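Local coordinates for protein arginase (RocF) (Helicobacter pylori, PDB 4G3H) that probably hydrolyses L-arginine to urea and L-ornithine, using two manganese ions bound per subunit, at residues 16-20 against 281-285; 102-108 against 170-174; 139-144 against 159-163; 229-235 against 274-280. All blocks are in the same frame, centred on the assembly; numbering follows the deposited sequence.

Contact 1. Residues 16-20 against 281-285; sequences GTDKG and EYNPT
A close, hydrogen-bond-free contact presses the first turn of helix 16-30 (G16 to G20) against the loop 281-285 that leaves strand 274-280, on the side of the arginase fold where the strands end at the manganese site. G16 and G20, one turn apart, lie flush with the loop. The carbonyl oxygen of Y282 takes a CA-H...O contact from T17 CA (3.4 Å) and another from G20 CA (3.6 Å, 167° at the hydrogen). Y282 turns its ring obliquely to G20, CD2 lying 3.4 Å from G20 CA, while P284 CD sits over one ring face and also comes within 3.5 Å of G16 O. The N283 amide lies against the G16 backbone, OD1 3.3 Å from G16 CA. OD1 is held by T285 OG1 at 2.6 Å, in the carbonyl plane on a lone pair; the T285 hydroxyl reaches back because it stands between its own N and carbonyl carbon (chi1 67°). T17 CG2 lies beside E281, whose OE2 bonds to the H91 backbone N, as T17 OG1 does to S89. Cohesion across the contact thus rests on fit and weak C-H donors, the polar ends of T17, E281 and N283 being bonded elsewhere.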
# COMPACT_ATOMS: atom_id res chain seq x y z
N GLY A 16 -9.24 -14.49 2.06
CA GLY A 16 -9.78 -13.67 3.13
C GLY A 16 -9.66 -12.17 2.92
O GLY A 16 -10.50 -11.40 3.40
N THR A 17 -8.62 -11.73 2.22
CA THR A 17 -8.43 -10.31 1.97
C THR A 17 -9.39 -9.81 0.89
O THR A 17 -9.86 -8.69 0.97
CB THR A 17 -6.99 -9.99 1.53
OG1 THR A 17 -6.63 -10.83 0.43
CG2 THR A 17 -6.01 -10.19 2.69
N ASP A 18 -9.67 -10.65 -0.11
CA ASP A 18 -10.59 -10.28 -1.19
C ASP A 18 -11.99 -10.09 -0.62
O ASP A 18 -12.75 -9.24 -1.07
CB ASP A 18 -10.61 -11.37 -2.28
CG ASP A 18 -9.46 -11.23 -3.27
OD1 ASP A 18 -8.48 -10.54 -2.95
OD2 ASP A 18 -9.53 -11.82 -4.37
N LYS A 19 -12.32 -10.89 0.40
CA LYS A 19 -13.61 -10.79 1.05
C LYS A 19 -13.62 -9.49 1.84
O LYS A 19 -14.65 -8.82 1.95
CB LYS A 19 -13.85 -11.98 1.98
CG LYS A 19 -13.99 -13.30 1.22
CD LYS A 19 -14.40 -14.46 2.13
CE LYS A 19 -14.58 -15.73 1.32
NZ LYS A 19 -14.97 -16.89 2.18
N GLY A 20 -12.46 -9.12 2.38
CA GLY A 20 -12.37 -7.88 3.12
C GLY A 20 -12.68 -6.72 2.20
O GLY A 20 -13.47 -5.83 2.53
N GLU A 281 -4.58 -5.33 3.32
CA GLU A 281 -4.48 -6.38 4.33
C GLU A 281 -5.61 -6.41 5.36
O GLU A 281 -5.37 -6.55 6.56
CB GLU A 281 -3.13 -6.30 5.04
CG GLU A 281 -1.91 -6.58 4.14
CD GLU A 281 -1.90 -7.99 3.55
OE1 GLU A 281 -2.55 -8.89 4.11
OE2 GLU A 281 -1.23 -8.20 2.52
N TYR A 282 -6.84 -6.24 4.89
CA TYR A 282 -7.98 -6.34 5.78
C TYR A 282 -8.51 -7.74 5.52
O TYR A 282 -9.03 -8.02 4.44
CB TYR A 282 -9.05 -5.31 5.46
CG TYR A 282 -10.32 -5.55 6.23
CD1 TYR A 282 -10.30 -5.72 7.61
CD2 TYR A 282 -11.55 -5.64 5.57
CE1 TYR A 282 -11.46 -5.97 8.32
CE2 TYR A 282 -12.72 -5.89 6.28
CZ TYR A 282 -12.67 -6.06 7.66
OH TYR A 282 -13.81 -6.33 8.37
N ASN A 283 -8.36 -8.63 6.50
CA ASN A 283 -8.84 -10.01 6.37
C ASN A 283 -9.76 -10.34 7.54
O ASN A 283 -9.31 -10.82 8.58
CB ASN A 283 -7.66 -10.98 6.35
CG ASN A 283 -8.07 -12.40 6.00
OD1 ASN A 283 -9.22 -12.79 6.22
ND2 ASN A 283 -7.14 -13.18 5.48
N PRO A 284 -11.06 -10.09 7.38
CA PRO A 284 -12.03 -10.37 8.45
C PRO A 284 -12.20 -11.84 8.81
O PRO A 284 -12.65 -12.15 9.91
CB PRO A 284 -13.32 -9.75 7.90
CG PRO A 284 -13.19 -9.98 6.44
CD PRO A 284 -11.74 -9.61 6.17
N THR A 285 -11.85 -12.75 7.90
CA THR A 285 -12.02 -14.18 8.17
C THR A 285 -11.08 -14.75 9.24
O THR A 285 -11.38 -15.79 9.82
CB THR A 285 -11.87 -15.04 6.89
OG1 THR A 285 -10.51 -14.99 6.43
CG2 THR A 285 -12.79 -14.54 5.79

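Contact 2. Residues 102-108 against 170-174; sequences RSVHKDK and GGLEI
R102, at the end of helix 94-104, reaches the loop 170-174 with its guanidinium and makes the one direct hydrogen bond of the contact. NH2 donates to the carbonyl oxygen of L172 at 3.0 Å with an N-H...O angle of 161°; the oxygen lies in the guanidinium plane, and the donor is tilted 16° from the carbonyl plane. A water doubles the link: it accepts from R102 NE and donates to the same L172 oxygen, which is therefore gripped twice. NH1 is bonded to Q99 OE1, one turn back on the helix, so all three guanidinium nitrogens have a partner, which should limit the rotation of the group.

Carbon contacts involve the flat group and the backbone. I174 CG1 covers one guanidinium face, 3.7 Å from R102 CZ; the bend at chi3 (68°) turns the arginine tip so that this face meets the isoleucine while its edge meets L172 O. Further along, the L172 side chain stretches over the turn that follows the helix, its CD1 close to the K108 carbonyl oxygen, a short distance to be read with caution.

Weaker contacts involve the two backbones and K106 CB. G171 CA directs a CA-H...O contact at K106 O (3.4 Å), and K106 CB lies 3.4 Å from G170 O, though both glycines are poorly ordered. The K108 N to H105 O bond closes a type I turn on this side.

The contact is a surface one, away from the manganese ions: it joins the C-terminal end of helix 94-104, just before strand 110-115, to the loop that runs from helix 153-163 to strand 179-182, with V104 packed on helix 59-78.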
# COMPACT_ATOMS: atom_id res chain seq x y z
N ARG A 102 4.07 5.11 -11.19
CA ARG A 102 5.34 5.65 -11.66
C ARG A 102 5.27 5.89 -13.17
O ARG A 102 5.78 6.89 -13.67
CB ARG A 102 6.48 4.67 -11.38
CG ARG A 102 6.68 4.32 -9.92
CD ARG A 102 7.69 3.19 -9.76
NE ARG A 102 9.04 3.59 -10.15
CZ ARG A 102 10.09 2.77 -10.16
NH1 ARG A 102 9.94 1.49 -9.81
NH2 ARG A 102 11.28 3.22 -10.51
N SER A 103 4.64 4.96 -13.88
CA SER A 103 4.51 5.06 -15.32
C SER A 103 3.74 6.30 -15.74
O SER A 103 4.14 6.99 -16.68
CB SER A 103 3.82 3.81 -15.88
OG SER A 103 3.86 3.80 -17.29
N VAL A 104 2.64 6.59 -15.06
CA VAL A 104 1.84 7.78 -15.37
C VAL A 104 2.59 9.07 -15.02
O VAL A 104 2.49 10.07 -15.73
CB VAL A 104 0.49 7.78 -14.60
CG1 VAL A 104 -0.23 9.10 -14.81
CG2 VAL A 104 -0.38 6.62 -15.09
N HIS A 105 3.35 9.05 -13.93
CA HIS A 105 4.12 10.21 -13.49
C HIS A 105 5.60 9.97 -13.75
O HIS A 105 6.43 10.14 -12.87
CB HIS A 105 3.91 10.44 -11.99
CG HIS A 105 2.47 10.61 -11.60
ND1 HIS A 105 1.74 11.72 -11.92
CD2 HIS A 105 1.64 9.80 -10.90
CE1 HIS A 105 0.51 11.60 -11.43
NE2 HIS A 105 0.43 10.44 -10.81
N LYS A 106 5.92 9.57 -14.98
CA LYS A 106 7.28 9.24 -15.38
C LYS A 106 8.37 10.29 -15.16
O LYS A 106 9.53 9.93 -14.94
CB LYS A 106 7.30 8.79 -16.84
CG LYS A 106 6.48 9.64 -17.79
CD LYS A 106 6.40 8.99 -19.16
CE LYS A 106 5.46 9.75 -20.08
NZ LYS A 106 5.92 11.14 -20.33
N ASP A 107 8.02 11.57 -15.21
CA ASP A 107 9.01 12.62 -15.02
C ASP A 107 8.91 13.30 -13.66
O ASP A 107 9.35 14.44 -13.50
CB ASP A 107 8.89 13.67 -16.12
CG ASP A 107 7.51 14.31 -16.16
OD1 ASP A 107 7.31 15.24 -16.97
OD2 ASP A 107 6.64 13.89 -15.37
N LYS A 108 8.35 12.60 -12.68
CA LYS A 108 8.19 13.16 -11.35
C LYS A 108 8.97 12.38 -10.30
O LYS A 108 9.12 11.16 -10.42
CB LYS A 108 6.71 13.19 -10.96
CG LYS A 108 5.84 14.03 -11.87
CD LYS A 108 6.23 15.49 -11.81
CE LYS A 108 5.38 16.33 -12.75
NZ LYS A 108 5.76 17.77 -12.69
N GLY A 170 10.52 4.55 -19.74
CA GLY A 170 11.06 5.37 -18.69
C GLY A 170 10.30 5.88 -17.44
O GLY A 170 9.11 5.93 -17.39
N GLY A 171 11.10 6.20 -16.41
CA GLY A 171 10.69 6.77 -15.17
C GLY A 171 11.95 6.81 -14.49
O GLY A 171 12.81 6.25 -14.81
N LEU A 172 11.96 7.53 -13.47
CA LEU A 172 13.01 7.68 -12.58
C LEU A 172 13.09 6.56 -11.68
O LEU A 172 12.26 5.95 -11.38
CB LEU A 172 12.73 8.90 -11.79
CG LEU A 172 12.63 10.19 -12.57
CD1 LEU A 172 11.94 11.33 -12.02
CD2 LEU A 172 13.88 10.51 -12.96
N GLU A 173 14.19 6.36 -11.20
CA GLU A 173 14.36 5.32 -10.19
C GLU A 173 13.91 5.95 -8.88
O GLU A 173 13.99 7.16 -8.71
CB GLU A 173 15.81 4.89 -10.09
CG GLU A 173 16.35 4.26 -11.35
CD GLU A 173 17.79 3.85 -11.20
OE1 GLU A 173 18.36 3.30 -12.17
OE2 GLU A 173 18.36 4.08 -10.11
N ILE A 174 13.41 5.13 -7.97
CA ILE A 174 12.95 5.63 -6.69
C ILE A 174 14.16 5.88 -5.79
O ILE A 174 15.07 5.05 -5.70
CB ILE A 174 12.00 4.60 -6.02
CG1 ILE A 174 10.74 4.43 -6.87
CG2 ILE A 174 11.62 5.06 -4.62
CD1 ILE A 174 9.91 5.70 -7.04
O HOH W 1 9.32 6.74 -10.46

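Contact 3. Residues 139-144 against 159-163; sequences MVLNRV and WQKLC
The backbones draw nearest at M139 and C163, whose CA atoms are 5.3 Å apart, and diverge to 7.7 Å between V144 and W159. V144 CG1 stands over one face of the W159 indole, 3.4 Å from the centroid of the six-membered ring and 10° off its normal, a CH-pi contact; with CG1 anti to the backbone N (chi1 179°), CG2 is left to meet C163 SG at 3.5 Å. At the edge of the same ring comes the sulfur of M139, a Met-aromatic contact with SD 5.5 Å from the six-membered centroid and nearly in the ring plane. The thioether then bends at chi3 (61°), carrying CE past the ring to L162, where it is pressed tightly against CD2 (3.3 Å). Here the end of helix 136-140 and the turn beyond it, in which N142 has positive phi, pack on the C-terminal part of helix 153-163, two helices of the arginase alpha/beta fold. C163 CB fills the angle between M139 O and the N142 amide, OD1 being 3.7 Å away. Water 2 lies between V140 O and C163 O, 2.8 Å from the latter. Beyond the pair, F59 meets the W159 ring edge-to-face, and F95 of helix 94-104 packs on both M139 and L162.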
# COMPACT_ATOMS: atom_id res chain seq x y z
N MET A 139 11.02 -5.14 -4.97
CA MET A 139 10.95 -5.10 -6.43
C MET A 139 10.93 -3.65 -6.91
O MET A 139 11.46 -3.34 -7.98
CB MET A 139 9.69 -5.82 -6.91
CG MET A 139 9.62 -7.27 -6.49
SD MET A 139 8.09 -8.04 -7.04
CE MET A 139 8.28 -7.84 -8.78
N VAL A 140 10.32 -2.77 -6.13
CA VAL A 140 10.26 -1.36 -6.49
C VAL A 140 11.66 -0.77 -6.36
O VAL A 140 12.06 0.08 -7.15
CB VAL A 140 9.30 -0.58 -5.56
CG1 VAL A 140 9.56 0.92 -5.66
CG2 VAL A 140 7.85 -0.88 -5.95
N LEU A 141 12.40 -1.24 -5.36
CA LEU A 141 13.76 -0.76 -5.09
C LEU A 141 14.85 -1.53 -5.84
O LEU A 141 16.02 -1.18 -5.76
CB LEU A 141 14.05 -0.83 -3.60
CG LEU A 141 13.24 0.07 -2.67
CD1 LEU A 141 13.57 -0.26 -1.23
CD2 LEU A 141 13.54 1.53 -2.98
N ASN A 142 14.46 -2.58 -6.56
CA ASN A 142 15.42 -3.39 -7.31
C ASN A 142 16.45 -4.10 -6.43
O ASN A 142 17.60 -4.26 -6.82
CB ASN A 142 16.16 -2.54 -8.34
CG ASN A 142 15.51 -2.58 -9.69
OD1 ASN A 142 14.46 -1.97 -9.91
ND2 ASN A 142 16.11 -3.32 -10.62
N ARG A 143 16.02 -4.53 -5.25
CA ARG A 143 16.89 -5.25 -4.34
C ARG A 143 16.25 -6.60 -4.06
O ARG A 143 16.09 -7.01 -2.91
CB ARG A 143 17.08 -4.47 -3.03
CG ARG A 143 17.84 -3.16 -3.20
CD ARG A 143 19.19 -3.40 -3.88
NE ARG A 143 20.04 -4.30 -3.11
CZ ARG A 143 20.70 -3.96 -2.01
NH1 ARG A 143 20.61 -2.73 -1.53
NH2 ARG A 143 21.44 -4.87 -1.38
N VAL A 144 15.89 -7.29 -5.14
CA VAL A 144 15.23 -8.59 -5.06
C VAL A 144 16.03 -9.66 -4.31
O VAL A 144 15.46 -10.43 -3.53
CB VAL A 144 14.88 -9.11 -6.47
CG1 VAL A 144 14.23 -10.48 -6.38
CG2 VAL A 144 13.95 -8.13 -7.17
N TRP A 159 14.13 -11.10 -13.47
CA TRP A 159 13.78 -10.15 -12.42
C TRP A 159 13.93 -8.70 -12.87
O TRP A 159 13.11 -7.85 -12.53
CB TRP A 159 14.62 -10.39 -11.17
CG TRP A 159 14.08 -11.48 -10.33
CD1 TRP A 159 14.51 -12.78 -10.28
CD2 TRP A 159 12.96 -11.40 -9.45
NE1 TRP A 159 13.73 -13.51 -9.41
CE2 TRP A 159 12.76 -12.69 -8.89
CE3 TRP A 159 12.09 -10.36 -9.07
CZ2 TRP A 159 11.74 -12.96 -7.98
CZ3 TRP A 159 11.07 -10.64 -8.16
CH2 TRP A 159 10.91 -11.93 -7.62
N GLN A 160 15.00 -8.42 -13.61
CA GLN A 160 15.23 -7.07 -14.10
C GLN A 160 14.09 -6.72 -15.04
O GLN A 160 13.64 -5.58 -15.08
CB GLN A 160 16.57 -6.99 -14.84
CG GLN A 160 16.94 -5.58 -15.31
CD GLN A 160 16.20 -5.15 -16.57
OE1 GLN A 160 16.20 -3.97 -16.93
NE2 GLN A 160 15.56 -6.10 -17.24
N LYS A 161 13.62 -7.72 -15.78
CA LYS A 161 12.52 -7.53 -16.71
C LYS A 161 11.26 -7.15 -15.93
O LYS A 161 10.57 -6.19 -16.27
CB LYS A 161 12.27 -8.84 -17.49
CG LYS A 161 11.23 -8.74 -18.59
CD LYS A 161 10.57 -10.10 -18.87
CE LYS A 161 11.55 -11.16 -19.34
NZ LYS A 161 10.88 -12.48 -19.52
N LEU A 162 10.99 -7.91 -14.87
CA LEU A 162 9.83 -7.69 -14.02
C LEU A 162 9.86 -6.37 -13.25
O LEU A 162 8.92 -5.57 -13.35
CB LEU A 162 9.71 -8.87 -13.04
CG LEU A 162 8.61 -8.81 -11.98
CD1 LEU A 162 7.25 -8.69 -12.65
CD2 LEU A 162 8.68 -10.07 -11.12
N CYS A 163 10.92 -6.13 -12.48
CA CYS A 163 11.07 -4.91 -11.69
C CYS A 163 11.00 -3.69 -12.60
O CYS A 163 10.78 -2.57 -12.15
CB CYS A 163 12.43 -4.88 -10.98
SG CYS A 163 12.63 -6.18 -9.77
O HOH W 2 11.44 -0.87 -10.03

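Contact 4. Residues 229-235 against 274-280; sequences IYLSLDL and LKAVEVT. With MN (manganese (II) ion), chain E; MN (manganese (II) ion), chain F.
At the edge of the Y230 ring, near its plane, lies the carboxylate of E278; the A276 methyl approaches the ring obliquely, and F98 and F101 of helix 94-104 also pack on it, F98 edge-to-face. The hydroxyl donates to E278 OE1 at 2.5 Å, meeting it from 37° above the carboxylate plane. S232 OG may give the same oxygen a second, weak bond, though its position is uncertain, while OE2 is bonded to S88 OG. Y230 and S88 thus provide for both oxygens of this buried carboxylate, which probably stabilises its anionic form. E278 reaches the hydroxyl because its CG is anti to the backbone N (chi1 179°).

Beneath these groups segments 229-234 and 274-280 run parallel, 11° apart, as neighbours at the middle of the sheet, their strands joined by helix 256-269 in a beta-alpha-beta unit. L231 is bonded through N to A276 O and through O to E278 N; L233 repeats this with E278 O (2.6 Å) and T280 N (2.8 Å), and L235 N reaches T280 O.

On the sheet face away from Y230, the leucines L231 and L233 lie alongside V277 and V279, L231 CD2 4.0 Å from V277 CG1; L233, V277 and V279 pack on helix 293-309. L274 CD1 fits against L231 CB.

At the C-terminal end D234 turns to the Y230 side of the sheet, where its OD2 bridges both manganese ions, 2.5 Å from that of chain E and 2.3 Å from that of chain F; D116 also binds both, D120 the first, and H118 and D236 the second.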
# COMPACT_ATOMS: atom_id res chain seq x y z
N ILE A 229 3.40 12.29 -3.82
CA ILE A 229 3.49 11.27 -2.80
C ILE A 229 2.42 10.19 -2.92
O ILE A 229 1.28 10.45 -3.31
CB ILE A 229 3.39 11.95 -1.42
CG1 ILE A 229 4.50 13.00 -1.29
CG2 ILE A 229 3.51 10.92 -0.31
CD1 ILE A 229 4.44 13.81 -0.00
N TYR A 230 2.83 8.97 -2.59
CA TYR A 230 1.97 7.79 -2.61
C TYR A 230 1.92 7.25 -1.18
O TYR A 230 2.97 6.98 -0.59
CB TYR A 230 2.55 6.73 -3.55
CG TYR A 230 1.75 5.45 -3.66
CD1 TYR A 230 0.75 5.30 -4.62
CD2 TYR A 230 2.01 4.37 -2.80
CE1 TYR A 230 0.01 4.11 -4.72
CE2 TYR A 230 1.28 3.18 -2.89
CZ TYR A 230 0.28 3.06 -3.85
OH TYR A 230 -0.44 1.88 -3.92
N LEU A 231 0.73 7.12 -0.61
CA LEU A 231 0.61 6.57 0.75
C LEU A 231 0.07 5.15 0.71
O LEU A 231 -1.00 4.88 0.15
CB LEU A 231 -0.29 7.44 1.64
CG LEU A 231 -0.21 7.01 3.12
CD1 LEU A 231 -0.38 8.22 4.03
CD2 LEU A 231 -1.26 5.93 3.42
N SER A 232 0.81 4.23 1.32
CA SER A 232 0.41 2.84 1.37
C SER A 232 0.24 2.42 2.82
O SER A 232 1.20 2.40 3.59
CB SER A 232 1.45 1.96 0.68
OG SER A 232 0.95 0.65 0.50
N LEU A 233 -0.99 2.07 3.20
CA LEU A 233 -1.30 1.68 4.56
C LEU A 233 -1.67 0.22 4.72
O LEU A 233 -2.66 -0.25 4.14
CB LEU A 233 -2.45 2.55 5.12
CG LEU A 233 -3.17 2.02 6.38
CD1 LEU A 233 -2.18 1.90 7.53
CD2 LEU A 233 -4.32 2.93 6.76
N ASP A 234 -0.88 -0.49 5.54
CA ASP A 234 -1.11 -1.90 5.85
C ASP A 234 -1.68 -1.89 7.27
O ASP A 234 -1.01 -1.45 8.20
CB ASP A 234 0.20 -2.68 5.81
CG ASP A 234 0.01 -4.17 6.07
OD1 ASP A 234 -0.92 -4.56 6.82
OD2 ASP A 234 0.81 -4.95 5.53
N LEU A 235 -2.89 -2.40 7.44
CA LEU A 235 -3.53 -2.40 8.75
C LEU A 235 -2.78 -3.12 9.87
O LEU A 235 -3.04 -2.89 11.05
CB LEU A 235 -4.95 -2.97 8.62
CG LEU A 235 -5.90 -2.15 7.72
CD1 LEU A 235 -7.17 -2.96 7.45
CD2 LEU A 235 -6.25 -0.82 8.39
N LEU A 274 0.00 14.57 -2.14
CA LEU A 274 -0.52 13.21 -2.03
C LEU A 274 -1.44 12.95 -3.22
O LEU A 274 -2.47 13.60 -3.36
CB LEU A 274 -1.32 13.04 -0.73
CG LEU A 274 -1.90 11.65 -0.42
CD1 LEU A 274 -0.78 10.63 -0.25
CD2 LEU A 274 -2.73 11.73 0.85
N LYS A 275 -1.07 12.00 -4.08
CA LYS A 275 -1.88 11.69 -5.26
C LYS A 275 -2.62 10.35 -5.18
O LYS A 275 -3.42 10.04 -6.06
CB LYS A 275 -1.00 11.72 -6.52
CG LYS A 275 -0.33 13.07 -6.75
CD LYS A 275 -1.36 14.19 -6.77
CE LYS A 275 -0.70 15.55 -6.73
NZ LYS A 275 -1.71 16.65 -6.63
N ALA A 276 -2.35 9.56 -4.15
CA ALA A 276 -3.04 8.29 -4.01
C ALA A 276 -2.88 7.68 -2.63
O ALA A 276 -1.87 7.90 -1.96
CB ALA A 276 -2.57 7.29 -5.07
N VAL A 277 -3.90 6.93 -2.21
CA VAL A 277 -3.86 6.24 -0.94
C VAL A 277 -4.31 4.80 -1.13
O VAL A 277 -5.35 4.53 -1.75
CB VAL A 277 -4.75 6.90 0.13
CG1 VAL A 277 -4.68 6.08 1.40
CG2 VAL A 277 -4.28 8.33 0.40
N GLU A 278 -3.50 3.88 -0.61
CA GLU A 278 -3.76 2.46 -0.69
C GLU A 278 -3.93 1.92 0.74
O GLU A 278 -3.09 2.17 1.60
CB GLU A 278 -2.57 1.76 -1.35
CG GLU A 278 -2.69 0.24 -1.48
CD GLU A 278 -1.34 -0.44 -1.64
OE1 GLU A 278 -0.35 0.24 -2.01
OE2 GLU A 278 -1.25 -1.66 -1.40
N VAL A 279 -5.03 1.21 0.99
CA VAL A 279 -5.26 0.61 2.31
C VAL A 279 -5.38 -0.87 2.01
O VAL A 279 -6.17 -1.27 1.16
CB VAL A 279 -6.54 1.15 3.00
CG1 VAL A 279 -6.71 0.49 4.37
CG2 VAL A 279 -6.45 2.66 3.17
N THR A 280 -4.60 -1.68 2.70
CA THR A 280 -4.57 -3.10 2.40
C THR A 280 -4.48 -4.03 3.60
O THR A 280 -4.32 -3.59 4.74
CB THR A 280 -3.36 -3.37 1.47
OG1 THR A 280 -3.45 -4.68 0.90
CG2 THR A 280 -2.06 -3.26 2.28
MN MN E . 2.78 -5.09 4.02
MN MN F . 2.48 -5.97 6.80

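How the contacts relate
From the N terminus, helix 16-30 waits longest for its partner: contact 1 closes only at 281-285, and its loop encloses the other three. Contact 2 opens next, at the end of helix 94-104, and closes at 170-174; contact 3, between the ends of helices 136-140 and 153-163, nests inside it and touches it where I174 packs on V140. Contact 4 follows in series, joining two neighbouring central strands. Residues 281-285 continue directly from strand 274-280, so contact 1 touches contact 4, E281 meeting D234 and Y282 meeting L235. Contacts 1 and 2 lie on opposite sides of the chain's centre, their own centres about 31 Å apart.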